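Local coordinates for protein alpha-/beta-galactoside alpha-2,3-sialyltransferase (PDB 2ZWI) that probably transfers sialic acid from its CMP-activated donor to galactosides in alpha-2,3 linkage, and binds CMP and a zinc ion, at residues A[20-24]-A[213-218]; A[7-12]-A[80-85]; A[266-271]-A[335-339]. All coordinates share one frame. Residue numbers count along the deposited sequence, not the author numbering.

Contact 1: residues A[20-24]-A[213-218]; sequences MTQII and KFYNFT
Met20 lays its side chain across the ring of Phe217: CG stands over one face, 4.3 Å from the ring centroid and 21° off the normal, while SD sits obliquely at 5.0 Å from the same centroid, a Met-aromatic contact. An m, t, t rotamer extends the methionine past the ring, so that SD also meets Phe217 CB at 3.8 Å and Thr218 CG2 at 3.7 Å. Both segments are alpha-helical, and their axes approach to 10.2 Å with N-to-C directions 145° apart, so they run roughly antiparallel, about 35° off. CA atoms are nearest for Thr21 with Phe214 (6.9 Å) and Ile24 with Lys213 (7.1 Å). Ile24, in the m, t rotamer, pushes CD1 between the two phenylalanines, 3.8 Å from Phe214 CB and 3.7 Å from Phe217 CD2, near the plane of each ring; its CG1 packs on Lys213 CD at 3.9 Å. The CA-CB bond of Phe214 points sideways, but its t rotamer carries the ring nearer to segment 20-24, with CE1 3.4 Å from Thr21 OG1, a hydroxyl already hydrogen-bonded to Ile17 O. At the C-terminal end of its helix, Thr218 in the p rotamer returns OG1 to Phe214 O (2.7 Å). Helix 44-50 covers Phe217 through Leu46 and Ile50, and Met310 of helix 305-310 touches both Thr21 and Phe214, whose side chain lies about 7 Å from that of the CMP-binding Glu306. This is apolar helix-helix packing beside the interdomain cleft of a GT-B glycosyltransferase, joining the first helix of the N-terminal Rossmann-like domain to helix 208-218.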
ATOM      1  N   MET A  20       9.977   2.629   4.942  1.00 11.12           N
ATOM      2  CA  MET A  20      11.226   1.969   5.373  1.00 11.32           C
ATOM      3  C   MET A  20      12.249   1.991   4.237  1.00 11.09           C
ATOM      4  O   MET A  20      13.407   2.350   4.420  1.00 11.25           O
ATOM      5  CB  MET A  20      10.968   0.515   5.793  1.00 11.15           C
ATOM      6  CG  MET A  20      10.176   0.325   7.077  1.00 11.00           C
ATOM      7  SD  MET A  20       9.642  -1.388   7.268  1.00 11.86           S
ATOM      8  CE  MET A  20       9.008  -1.361   8.938  1.00  9.29           C
ATOM      9  N   THR A  21      11.799   1.622   3.046  1.00 11.36           N
ATOM     10  CA  THR A  21      12.683   1.538   1.890  1.00 11.04           C
ATOM     11  C   THR A  21      13.295   2.898   1.496  1.00 11.15           C
ATOM     12  O   THR A  21      14.471   2.969   1.165  1.00 10.83           O
ATOM     13  CB  THR A  21      11.962   0.868   0.706  1.00 10.84           C
ATOM     14  OG1 THR A  21      11.408  -0.385   1.141  1.00 12.19           O
ATOM     15  CG2 THR A  21      12.919   0.605  -0.424  1.00 10.80           C
ATOM     16  N   GLN A  22      12.497   3.968   1.541  1.00 11.25           N
ATOM     17  CA  GLN A  22      12.997   5.324   1.269  1.00 12.32           C
ATOM     18  C   GLN A  22      14.028   5.796   2.300  1.00 11.48           C
ATOM     19  O   GLN A  22      15.047   6.406   1.939  1.00 11.83           O
ATOM     20  CB  GLN A  22      11.831   6.321   1.199  1.00 12.75           C
ATOM     21  CG  GLN A  22      10.758   5.973   0.156  1.00 16.72           C
ATOM     22  CD  GLN A  22      11.122   6.412  -1.253  1.00 20.34           C
ATOM     23  OE1 GLN A  22      12.087   5.928  -1.846  1.00 20.33           O
ATOM     24  NE2 GLN A  22      10.330   7.330  -1.804  1.00 23.26           N
ATOM     25  N   ILE A  23      13.762   5.525   3.578  1.00 11.13           N
ATOM     26  CA  ILE A  23      14.698   5.859   4.658  1.00 11.42           C
ATOM     27  C   ILE A  23      16.044   5.205   4.350  1.00 11.66           C
ATOM     28  O   ILE A  23      17.076   5.873   4.364  1.00 12.11           O
ATOM     29  CB  ILE A  23      14.198   5.381   6.052  1.00 11.30           C
ATOM     30  CG1 ILE A  23      13.066   6.283   6.565  1.00 11.14           C
ATOM     31  CG2 ILE A  23      15.374   5.306   7.062  1.00 10.82           C
ATOM     32  CD1 ILE A  23      12.247   5.678   7.746  1.00 11.64           C
ATOM     33  N   ILE A  24      16.003   3.913   4.026  1.00 11.50           N
ATOM     34  CA  ILE A  24      17.209   3.131   3.722  1.00 12.31           C
ATOM     35  C   ILE A  24      17.908   3.664   2.464  1.00 13.07           C
ATOM     36  O   ILE A  24      19.132   3.815   2.450  1.00 13.55           O
ATOM     37  CB  ILE A  24      16.877   1.623   3.588  1.00 12.09           C
ATOM     38  CG1 ILE A  24      16.359   1.055   4.917  1.00 11.32           C
ATOM     39  CG2 ILE A  24      18.075   0.823   3.091  1.00 11.31           C
ATOM     40  CD1 ILE A  24      15.499  -0.221   4.724  1.00 12.49           C
ATOM     41  N   LYS A 213      19.400  -3.883   6.570  1.00 16.22           N
ATOM     42  CA  LYS A 213      18.533  -2.936   7.263  1.00 16.06           C
ATOM     43  C   LYS A 213      17.053  -3.156   6.934  1.00 15.32           C
ATOM     44  O   LYS A 213      16.196  -3.025   7.812  1.00 15.43           O
ATOM     45  CB  LYS A 213      18.939  -1.494   6.950  1.00 15.91           C
ATOM     46  CG  LYS A 213      18.395  -0.475   7.945  1.00 16.68           C
ATOM     47  CD  LYS A 213      19.025   0.921   7.761  1.00 16.84           C
ATOM     48  CE  LYS A 213      20.502   0.906   8.119  1.00 18.31           C
ATOM     49  NZ  LYS A 213      21.020   2.276   8.397  1.00 21.53           N
ATOM     50  N   PHE A 214      16.759  -3.492   5.677  1.00 14.69           N
ATOM     51  CA  PHE A 214      15.388  -3.803   5.291  1.00 14.44           C
ATOM     52  C   PHE A 214      14.877  -5.056   6.006  1.00 14.50           C
ATOM     53  O   PHE A 214      13.746  -5.069   6.516  1.00 14.56           O
ATOM     54  CB  PHE A 214      15.209  -3.922   3.768  1.00 14.27           C
ATOM     55  CG  PHE A 214      13.772  -4.170   3.360  1.00 14.36           C
ATOM     56  CD1 PHE A 214      12.899  -3.104   3.165  1.00 14.42           C
ATOM     57  CD2 PHE A 214      13.286  -5.468   3.223  1.00 13.94           C
ATOM     58  CE1 PHE A 214      11.572  -3.305   2.822  1.00 14.39           C
ATOM     59  CE2 PHE A 214      11.934  -5.691   2.871  1.00 14.70           C
ATOM     60  CZ  PHE A 214      11.081  -4.603   2.666  1.00 14.41           C
ATOM     61  N   TYR A 215      15.708  -6.094   6.050  1.00 14.53           N
ATOM     62  CA  TYR A 215      15.368  -7.319   6.786  1.00 14.80           C
ATOM     63  C   TYR A 215      15.151  -7.040   8.259  1.00 14.93           C
ATOM     64  O   TYR A 215      14.220  -7.580   8.857  1.00 14.84           O
ATOM     65  CB  TYR A 215      16.442  -8.396   6.636  1.00 14.74           C
ATOM     66  CG  TYR A 215      16.846  -8.699   5.215  1.00 15.03           C
ATOM     67  CD1 TYR A 215      15.936  -8.595   4.166  1.00 13.29           C
ATOM     68  CD2 TYR A 215      18.142  -9.114   4.923  1.00 14.71           C
ATOM     69  CE1 TYR A 215      16.317  -8.868   2.861  1.00 15.78           C
ATOM     70  CE2 TYR A 215      18.528  -9.401   3.629  1.00 15.27           C
ATOM     71  CZ  TYR A 215      17.618  -9.279   2.605  1.00 14.94           C
ATOM     72  OH  TYR A 215      18.011  -9.564   1.320  1.00 15.28           O
ATOM     73  N   ASN A 216      16.012  -6.202   8.844  1.00 15.76           N
ATOM     74  CA  ASN A 216      15.895  -5.852  10.265  1.00 16.31           C
ATOM     75  C   ASN A 216      14.623  -5.064  10.611  1.00 16.20           C
ATOM     76  O   ASN A 216      13.963  -5.359  11.604  1.00 16.75           O
ATOM     77  CB  ASN A 216      17.144  -5.125  10.759  1.00 16.55           C
ATOM     78  CG  ASN A 216      18.345  -6.048  10.891  1.00 18.11           C
ATOM     79  OD1 ASN A 216      18.198  -7.259  11.051  1.00 19.38           O
ATOM     80  ND2 ASN A 216      19.544  -5.474  10.816  1.00 19.08           N
ATOM     81  N   PHE A 217      14.303  -4.063   9.796  1.00 16.05           N
ATOM     82  CA  PHE A 217      13.057  -3.292   9.911  1.00 16.39           C
ATOM     83  C   PHE A 217      11.786  -4.150   9.874  1.00 15.87           C
ATOM     84  O   PHE A 217      10.879  -3.970  10.680  1.00 15.17           O
ATOM     85  CB  PHE A 217      12.966  -2.295   8.750  1.00 17.14           C
ATOM     86  CG  PHE A 217      13.383  -0.909   9.098  1.00 17.90           C
ATOM     87  CD1 PHE A 217      12.937  -0.304  10.276  1.00 20.17           C
ATOM     88  CD2 PHE A 217      14.173  -0.178   8.217  1.00 20.74           C
ATOM     89  CE1 PHE A 217      13.301   0.995  10.590  1.00 21.86           C
ATOM     90  CE2 PHE A 217      14.549   1.131   8.512  1.00 22.05           C
ATOM     91  CZ  PHE A 217      14.109   1.720   9.704  1.00 21.95           C
ATOM     92  N   THR A 218      11.738  -5.066   8.912  1.00 15.70           N
ATOM     93  CA  THR A 218      10.536  -5.837   8.610  1.00 15.97           C
ATOM     94  C   THR A 218      10.455  -7.147   9.388  1.00 16.36           C
ATOM     95  O   THR A 218       9.370  -7.730   9.534  1.00 16.45           O
ATOM     96  CB  THR A 218      10.471  -6.169   7.105  1.00 15.79           C
ATOM     97  OG1 THR A 218      11.677  -6.843   6.719  1.00 15.05           O
ATOM     98  CG2 THR A 218      10.319  -4.895   6.284  1.00 14.90           C
TER

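Contact 2: residues A[7-12]-A[80-85]; sequences VYVDRA and NGNTLW
Two neighbouring parallel strands of the seven-stranded Rossmann-like sheet meet here at their C-terminal ends, their axes 4.9 Å apart and 10° from parallel. Asn80, the residue most covered, forms the bridge with Tyr8 (CA-CA 4.8 Å): its N donates to Val7 O (2.7 Å), and its O accepts from Val9 N (2.8 Å). In the m rotamer its side chain shares a sheet face with Tyr8, and OD1 lies over the tyrosine ring, 3.5 Å from Tyr8 CE1. Water 1 donates to both Asn80 OD1 (2.9 Å) and Tyr8 OH (3.1 Å), a hydroxyl also bonded to Glu6.

Past the bridge the register runs Val9-Gly81 and Asp10-Asn82, and side chains take over from the backbone. Asn82 ND2, also hydrogen-bonded to Asp112 OD1, donates to Asp10 OD1 (2.8 Å), which accepts from Ala12 N (3.0 Å) in an Asx turn; Asn82 OD1 accepts from Trp85 N (3.1 Å), an Asx motif. The first loop leads toward the nucleotide site, the Ala12 side chain about 7 Å from bound CMP. Beyond, Arg11 and Trp85, both m at chi1, form an off-centre cation-pi stack, planes 10° apart, with Arg11 CZ 4.0 Å from the six-membered ring centroid of Trp85. Asp88 salt-bridges Arg11 NH1; Arg11 NH2 lies 3.3 Å from Trp85 CZ3, and Arg11 CD makes a CH-pi contact 3.8 Å above the five-membered ring centroid of Trp85.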
ATOM      1  N   VAL A   7       9.011  12.900   9.701  1.00 13.76           N
ATOM      2  CA  VAL A   7       7.954  12.208  10.446  1.00 13.18           C
ATOM      3  C   VAL A   7       7.426  11.079   9.566  1.00 12.84           C
ATOM      4  O   VAL A   7       7.147  11.291   8.386  1.00 12.33           O
ATOM      5  CB  VAL A   7       6.787  13.173  10.816  1.00 13.58           C
ATOM      6  CG1 VAL A   7       5.591  12.414  11.376  1.00 13.46           C
ATOM      7  CG2 VAL A   7       7.254  14.225  11.816  1.00 13.18           C
ATOM      8  N   TYR A   8       7.282   9.893  10.151  1.00 12.69           N
ATOM      9  CA  TYR A   8       6.811   8.710   9.435  1.00 12.11           C
ATOM     10  C   TYR A   8       5.638   8.085  10.182  1.00 12.19           C
ATOM     11  O   TYR A   8       5.800   7.627  11.317  1.00 12.03           O
ATOM     12  CB  TYR A   8       7.961   7.695   9.285  1.00 12.02           C
ATOM     13  CG  TYR A   8       9.083   8.192   8.380  1.00 11.97           C
ATOM     14  CD1 TYR A   8       9.012   8.024   7.003  1.00 11.96           C
ATOM     15  CD2 TYR A   8      10.197   8.833   8.907  1.00 11.87           C
ATOM     16  CE1 TYR A   8      10.017   8.483   6.166  1.00 12.22           C
ATOM     17  CE2 TYR A   8      11.220   9.302   8.075  1.00 11.91           C
ATOM     18  CZ  TYR A   8      11.118   9.127   6.709  1.00 12.74           C
ATOM     19  OH  TYR A   8      12.117   9.574   5.868  1.00 12.96           O
ATOM     20  N   VAL A   9       4.465   8.068   9.549  1.00 11.85           N
ATOM     21  CA  VAL A   9       3.264   7.481  10.143  1.00 11.73           C
ATOM     22  C   VAL A   9       2.512   6.589   9.148  1.00 11.89           C
ATOM     23  O   VAL A   9       2.526   6.846   7.932  1.00 11.98           O
ATOM     24  CB  VAL A   9       2.303   8.552  10.739  1.00 11.77           C
ATOM     25  CG1 VAL A   9       2.900   9.205  12.002  1.00 11.02           C
ATOM     26  CG2 VAL A   9       1.944   9.626   9.697  1.00 11.82           C
ATOM     27  N   ASP A  10       1.898   5.528   9.675  1.00 11.58           N
ATOM     28  CA  ASP A  10       1.066   4.588   8.903  1.00 12.14           C
ATOM     29  C   ASP A  10       0.287   3.660   9.827  1.00 12.74           C
ATOM     30  O   ASP A  10       0.775   3.248  10.875  1.00 13.19           O
ATOM     31  CB  ASP A  10       1.901   3.729   7.943  1.00 11.34           C
ATOM     32  CG  ASP A  10       1.041   2.838   7.034  1.00 10.22           C
ATOM     33  OD1 ASP A  10      -0.096   3.216   6.681  1.00  8.60           O
ATOM     34  OD2 ASP A  10       1.510   1.743   6.662  1.00 10.64           O
ATOM     35  N   ARG A  11      -0.919   3.318   9.391  1.00 13.82           N
ATOM     36  CA  ARG A  11      -1.794   2.371  10.083  1.00 14.49           C
ATOM     37  C   ARG A  11      -1.790   1.002   9.427  1.00 14.55           C
ATOM     38  O   ARG A  11      -2.169   0.008  10.052  1.00 14.94           O
ATOM     39  CB  ARG A  11      -3.233   2.891  10.051  1.00 14.51           C
ATOM     40  CG  ARG A  11      -3.409   4.256  10.614  1.00 14.84           C
ATOM     41  CD  ARG A  11      -4.862   4.462  10.958  1.00 14.98           C
ATOM     42  NE  ARG A  11      -5.099   5.841  11.352  1.00 15.60           N
ATOM     43  CZ  ARG A  11      -6.254   6.299  11.823  1.00 17.56           C
ATOM     44  NH1 ARG A  11      -6.370   7.580  12.149  1.00 16.33           N
ATOM     45  NH2 ARG A  11      -7.289   5.478  11.961  1.00 16.21           N
ATOM     46  N   ALA A  12      -1.409   0.960   8.153  1.00 14.89           N
ATOM     47  CA  ALA A  12      -1.482  -0.265   7.351  1.00 14.98           C
ATOM     48  C   ALA A  12      -0.102  -0.906   7.217  1.00 14.95           C
ATOM     49  O   ALA A  12       0.667  -0.919   8.183  1.00 15.40           O
ATOM     50  CB  ALA A  12      -2.076   0.048   5.982  1.00 14.79           C
ATOM     51  N   ASN A  80       5.561  12.023   6.325  1.00 10.35           N
ATOM     52  CA  ASN A  80       5.348  10.890   5.446  1.00 10.98           C
ATOM     53  C   ASN A  80       4.195  10.056   6.010  1.00 11.13           C
ATOM     54  O   ASN A  80       4.269   9.570   7.143  1.00 11.43           O
ATOM     55  CB  ASN A  80       6.643  10.075   5.326  1.00 10.62           C
ATOM     56  CG  ASN A  80       7.843  10.935   4.895  1.00 12.13           C
ATOM     57  OD1 ASN A  80       8.519  11.566   5.714  1.00 13.17           O
ATOM     58  ND2 ASN A  80       8.106  10.949   3.604  1.00 11.72           N
ATOM     59  N   GLY A  81       3.132   9.903   5.226  1.00 11.11           N
ATOM     60  CA  GLY A  81       1.896   9.294   5.716  1.00 11.06           C
ATOM     61  C   GLY A  81       1.183   8.371   4.745  1.00 11.10           C
ATOM     62  O   GLY A  81       1.726   7.987   3.711  1.00 10.93           O
ATOM     63  N   ASN A  82      -0.049   8.028   5.108  1.00 10.70           N
ATOM     64  CA  ASN A  82      -0.904   7.101   4.389  1.00 10.19           C
ATOM     65  C   ASN A  82      -2.032   7.938   3.775  1.00 10.23           C
ATOM     66  O   ASN A  82      -2.748   8.623   4.498  1.00 10.55           O
ATOM     67  CB  ASN A  82      -1.429   6.078   5.414  1.00 10.80           C
ATOM     68  CG  ASN A  82      -2.464   5.128   4.851  1.00 10.68           C
ATOM     69  OD1 ASN A  82      -3.405   5.542   4.186  1.00 12.51           O
ATOM     70  ND2 ASN A  82      -2.302   3.837   5.143  1.00 10.72           N
ATOM     71  N   THR A  83      -2.170   7.902   2.451  1.00  9.87           N
ATOM     72  CA  THR A  83      -3.141   8.735   1.733  1.00 10.08           C
ATOM     73  C   THR A  83      -4.589   8.556   2.245  1.00  9.81           C
ATOM     74  O   THR A  83      -5.237   9.534   2.582  1.00  9.55           O
ATOM     75  CB  THR A  83      -3.051   8.514   0.207  1.00 10.55           C
ATOM     76  OG1 THR A  83      -1.676   8.605  -0.199  1.00 11.45           O
ATOM     77  CG2 THR A  83      -3.854   9.564  -0.539  1.00 10.47           C
ATOM     78  N   LEU A  84      -5.077   7.318   2.328  1.00 10.27           N
ATOM     79  CA  LEU A  84      -6.421   7.074   2.853  1.00 11.06           C
ATOM     80  C   LEU A  84      -6.584   7.698   4.251  1.00 11.04           C
ATOM     81  O   LEU A  84      -7.612   8.276   4.569  1.00 10.68           O
ATOM     82  CB  LEU A  84      -6.714   5.569   2.916  1.00 11.13           C
ATOM     83  CG  LEU A  84      -8.141   5.135   3.291  1.00 11.49           C
ATOM     84  CD1 LEU A  84      -9.150   5.630   2.248  1.00 11.89           C
ATOM     85  CD2 LEU A  84      -8.187   3.627   3.431  1.00 11.95           C
ATOM     86  N   TRP A  85      -5.541   7.568   5.065  1.00 11.65           N
ATOM     87  CA  TRP A  85      -5.526   8.062   6.430  1.00 12.36           C
ATOM     88  C   TRP A  85      -4.829   9.417   6.536  1.00 12.21           C
ATOM     89  O   TRP A  85      -4.124   9.699   7.506  1.00 11.73           O
ATOM     90  CB  TRP A  85      -4.864   7.017   7.332  1.00 13.43           C
ATOM     91  CG  TRP A  85      -5.685   5.770   7.425  1.00 14.97           C
ATOM     92  CD1 TRP A  85      -5.392   4.543   6.896  1.00 16.71           C
ATOM     93  CD2 TRP A  85      -6.967   5.644   8.049  1.00 16.47           C
ATOM     94  NE1 TRP A  85      -6.403   3.654   7.177  1.00 17.58           N
ATOM     95  CE2 TRP A  85      -7.381   4.307   7.883  1.00 17.84           C
ATOM     96  CE3 TRP A  85      -7.799   6.532   8.747  1.00 17.12           C
ATOM     97  CZ2 TRP A  85      -8.593   3.833   8.388  1.00 17.32           C
ATOM     98  CZ3 TRP A  85      -9.003   6.064   9.255  1.00 17.26           C
ATOM     99  CH2 TRP A  85      -9.390   4.724   9.072  1.00 17.37           C
TER
HETATM  100  O   HOH W   1      11.076  12.248   4.575  1.00 16.03           O

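Contact 3: residues A[266-271]-A[335-339]; sequences IITNSI and NKFIF
Apolar packing edged by two water bridges joins the irregular loop 266-271 to strand 334-340 in the second Rossmann-like sheet, the one belonging to the nucleotide-binding half of this GT-B enzyme. The CA atoms come nearest at Asn269-Lys336 (5.4 Å) and Ile267-Phe337 (7.0 Å). Lys336 leaves the extended conformation (phi/psi -81/-33°), so it and Phe337 both turn their CB atoms toward the loop. Lys336, the most covered residue, lays its aliphatic chain on the loop: CB is 3.7 Å from Asn269 CB, and CD is 4.0 Å from Ile271 CG2 and 3.6 Å from Ser270 O. Ile267 (m, t) meets both phenylalanines, CG2 at 3.5 Å from Phe337 CD2 and CD1 at 3.6 Å from Phe339 CE2. Ile271 CG2 reaches the edge of the Phe337 ring, 4.1 Å from CE2. Water 2 accepts from Asn269 N (3.1 Å) and donates to Lys336 O (2.7 Å). Water 3 donates to Ser270 O (2.9 Å) and accepts from Lys336 NZ (2.8 Å), whose charge is also salt-bridged to Glu334. Helix 249-259 adjoins this apolar group, with Ala259 against Ile271 and Ile255 against Phe339; Phe337 packs on Phe239 of strand 236-240, and Lys367 of strand 366-368 touches Ile266 and Phe339.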
ATOM      1  N   ILE A 266     -14.279 -22.464 -16.322  1.00 17.61           N
ATOM      2  CA  ILE A 266     -14.324 -21.292 -15.451  1.00 17.49           C
ATOM      3  C   ILE A 266     -12.912 -20.771 -15.290  1.00 16.65           C
ATOM      4  O   ILE A 266     -12.597 -19.675 -15.731  1.00 17.16           O
ATOM      5  CB  ILE A 266     -14.912 -21.642 -14.055  1.00 17.91           C
ATOM      6  CG1 ILE A 266     -16.375 -22.088 -14.189  1.00 18.98           C
ATOM      7  CG2 ILE A 266     -14.798 -20.453 -13.104  1.00 17.85           C
ATOM      8  CD1 ILE A 266     -16.814 -23.122 -13.138  1.00 21.68           C
ATOM      9  N   ILE A 267     -12.057 -21.570 -14.665  1.00 15.37           N
ATOM     10  CA  ILE A 267     -10.658 -21.207 -14.546  1.00 14.91           C
ATOM     11  C   ILE A 267      -9.898 -21.796 -15.744  1.00 14.39           C
ATOM     12  O   ILE A 267      -9.361 -22.902 -15.666  1.00 14.21           O
ATOM     13  CB  ILE A 267     -10.064 -21.644 -13.183  1.00 14.72           C
ATOM     14  CG1 ILE A 267     -10.926 -21.100 -12.032  1.00 14.06           C
ATOM     15  CG2 ILE A 267      -8.603 -21.179 -13.056  1.00 14.88           C
ATOM     16  CD1 ILE A 267     -10.459 -21.508 -10.637  1.00 14.44           C
ATOM     17  N   THR A 268      -9.879 -21.054 -16.851  1.00 14.26           N
ATOM     18  CA  THR A 268      -9.234 -21.518 -18.089  1.00 14.25           C
ATOM     19  C   THR A 268      -7.704 -21.568 -17.983  1.00 14.57           C
ATOM     20  O   THR A 268      -7.068 -22.410 -18.614  1.00 14.25           O
ATOM     21  CB  THR A 268      -9.688 -20.706 -19.337  1.00 14.60           C
ATOM     22  OG1 THR A 268      -9.366 -19.323 -19.164  1.00 15.15           O
ATOM     23  CG2 THR A 268     -11.206 -20.844 -19.557  1.00 14.19           C
ATOM     24  N   ASN A 269      -7.128 -20.680 -17.171  1.00 14.66           N
ATOM     25  CA  ASN A 269      -5.691 -20.683 -16.860  1.00 14.84           C
ATOM     26  C   ASN A 269      -5.373 -21.610 -15.705  1.00 14.51           C
ATOM     27  O   ASN A 269      -5.390 -21.191 -14.540  1.00 14.58           O
ATOM     28  CB  ASN A 269      -5.210 -19.285 -16.469  1.00 15.20           C
ATOM     29  CG  ASN A 269      -5.240 -18.314 -17.601  1.00 17.78           C
ATOM     30  OD1 ASN A 269      -5.500 -17.120 -17.395  1.00 21.39           O
ATOM     31  ND2 ASN A 269      -4.966 -18.794 -18.810  1.00 16.51           N
ATOM     32  N   SER A 270      -5.054 -22.858 -16.034  1.00 14.28           N
ATOM     33  CA  SER A 270      -4.843 -23.916 -15.048  1.00 14.20           C
ATOM     34  C   SER A 270      -3.577 -23.758 -14.218  1.00 14.09           C
ATOM     35  O   SER A 270      -2.582 -23.211 -14.689  1.00 14.64           O
ATOM     36  CB  SER A 270      -4.786 -25.274 -15.749  1.00 14.12           C
ATOM     37  OG  SER A 270      -4.651 -26.302 -14.788  1.00 14.01           O
ATOM     38  N   ILE A 271      -3.615 -24.257 -12.985  1.00 14.01           N
ATOM     39  CA  ILE A 271      -2.408 -24.358 -12.166  1.00 14.14           C
ATOM     40  C   ILE A 271      -1.849 -25.787 -12.091  1.00 14.35           C
ATOM     41  O   ILE A 271      -0.905 -26.047 -11.330  1.00 12.99           O
ATOM     42  CB  ILE A 271      -2.595 -23.756 -10.745  1.00 14.75           C
ATOM     43  CG1 ILE A 271      -3.627 -24.556  -9.919  1.00 14.55           C
ATOM     44  CG2 ILE A 271      -2.944 -22.270 -10.854  1.00 15.18           C
ATOM     45  CD1 ILE A 271      -3.842 -24.033  -8.481  1.00 14.11           C
ATOM     46  N   ASN A 335      -0.824 -13.143 -13.960  1.00 14.00           N
ATOM     47  CA  ASN A 335      -2.040 -13.271 -13.161  1.00 14.12           C
ATOM     48  C   ASN A 335      -2.999 -14.258 -13.837  1.00 13.92           C
ATOM     49  O   ASN A 335      -3.538 -13.957 -14.897  1.00 14.78           O
ATOM     50  CB  ASN A 335      -2.707 -11.901 -13.005  1.00 14.46           C
ATOM     51  CG  ASN A 335      -3.846 -11.896 -11.987  1.00 15.74           C
ATOM     52  OD1 ASN A 335      -4.559 -10.904 -11.863  1.00 20.68           O
ATOM     53  ND2 ASN A 335      -4.026 -12.993 -11.270  1.00 16.78           N
ATOM     54  N   LYS A 336      -3.204 -15.428 -13.239  1.00 12.92           N
ATOM     55  CA  LYS A 336      -4.027 -16.458 -13.869  1.00 12.21           C
ATOM     56  C   LYS A 336      -5.540 -16.273 -13.708  1.00 11.70           C
ATOM     57  O   LYS A 336      -6.304 -16.638 -14.601  1.00 11.12           O
ATOM     58  CB  LYS A 336      -3.599 -17.867 -13.426  1.00 12.58           C
ATOM     59  CG  LYS A 336      -2.225 -18.283 -13.944  1.00 11.83           C
ATOM     60  CD  LYS A 336      -2.013 -19.772 -13.787  1.00 13.27           C
ATOM     61  CE  LYS A 336      -0.630 -20.197 -14.227  1.00 13.73           C
ATOM     62  NZ  LYS A 336      -0.400 -19.970 -15.663  1.00 15.46           N
ATOM     63  N   PHE A 337      -5.964 -15.713 -12.573  1.00 11.36           N
ATOM     64  CA  PHE A 337      -7.385 -15.502 -12.262  1.00 11.14           C
ATOM     65  C   PHE A 337      -7.515 -14.676 -10.983  1.00 11.12           C
ATOM     66  O   PHE A 337      -6.639 -14.741 -10.121  1.00 10.81           O
ATOM     67  CB  PHE A 337      -8.133 -16.842 -12.096  1.00 11.57           C
ATOM     68  CG  PHE A 337      -7.522 -17.772 -11.068  1.00 11.33           C
ATOM     69  CD1 PHE A 337      -7.847 -17.656  -9.717  1.00 10.28           C
ATOM     70  CD2 PHE A 337      -6.613 -18.756 -11.453  1.00 11.85           C
ATOM     71  CE1 PHE A 337      -7.282 -18.502  -8.767  1.00 10.99           C
ATOM     72  CE2 PHE A 337      -6.042 -19.607 -10.508  1.00 10.84           C
ATOM     73  CZ  PHE A 337      -6.382 -19.476  -9.162  1.00 11.48           C
ATOM     74  N   ILE A 338      -8.581 -13.882 -10.874  1.00 10.58           N
ATOM     75  CA  ILE A 338      -8.953 -13.272  -9.591  1.00 10.38           C
ATOM     76  C   ILE A 338     -10.434 -13.515  -9.311  1.00 10.85           C
ATOM     77  O   ILE A 338     -11.283 -13.266 -10.172  1.00 10.83           O
ATOM     78  CB  ILE A 338      -8.665 -11.743  -9.519  1.00 10.97           C
ATOM     79  CG1 ILE A 338      -7.220 -11.414  -9.922  1.00 10.06           C
ATOM     80  CG2 ILE A 338      -8.921 -11.221  -8.109  1.00  9.57           C
ATOM     81  CD1 ILE A 338      -6.901  -9.900  -9.860  1.00 10.51           C
ATOM     82  N   PHE A 339     -10.735 -14.019  -8.116  1.00 10.72           N
ATOM     83  CA  PHE A 339     -12.116 -14.191  -7.678  1.00 11.82           C
ATOM     84  C   PHE A 339     -12.536 -13.059  -6.770  1.00 12.30           C
ATOM     85  O   PHE A 339     -11.795 -12.649  -5.873  1.00 11.99           O
ATOM     86  CB  PHE A 339     -12.342 -15.526  -6.968  1.00 11.29           C
ATOM     87  CG  PHE A 339     -12.538 -16.682  -7.909  1.00 12.49           C
ATOM     88  CD1 PHE A 339     -13.804 -17.237  -8.098  1.00 12.90           C
ATOM     89  CD2 PHE A 339     -11.461 -17.198  -8.627  1.00 12.25           C
ATOM     90  CE1 PHE A 339     -13.992 -18.301  -8.983  1.00 12.61           C
ATOM     91  CE2 PHE A 339     -11.642 -18.249  -9.516  1.00 13.19           C
ATOM     92  CZ  PHE A 339     -12.903 -18.808  -9.691  1.00 12.09           C
TER
HETATM   93  O   HOH W   2      -8.263 -18.374 -15.440  1.00  9.30           O
HETATM   94  O   HOH W   3      -2.262 -21.571 -16.998  1.00 27.56           O

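Overall arrangement
Contacts 1 and 2 belong to the same Rossmann-like half: strand 3-10 leads into helix 14-26, and the two contacts touch where Ile23 CG1 packs 3.5 Å from Tyr8 CZ. Both are buried, but contact 2 ties strands within the sheet by backbone and carboxylate-amide hydrogen bonds and an arginine-tryptophan stack at its rim, whereas contact 1 joins helices with methionine, isoleucine and phenylalanine side chains. Contact 3 lies in the other half, its centre about 34 Å from the centres of both, and is only partly buried; there a loop covers a strand through isoleucine and phenylalanine side chains, with water mediating its polar margin. CMP lies between the halves, nearer the loop of contact 2 than contact 3.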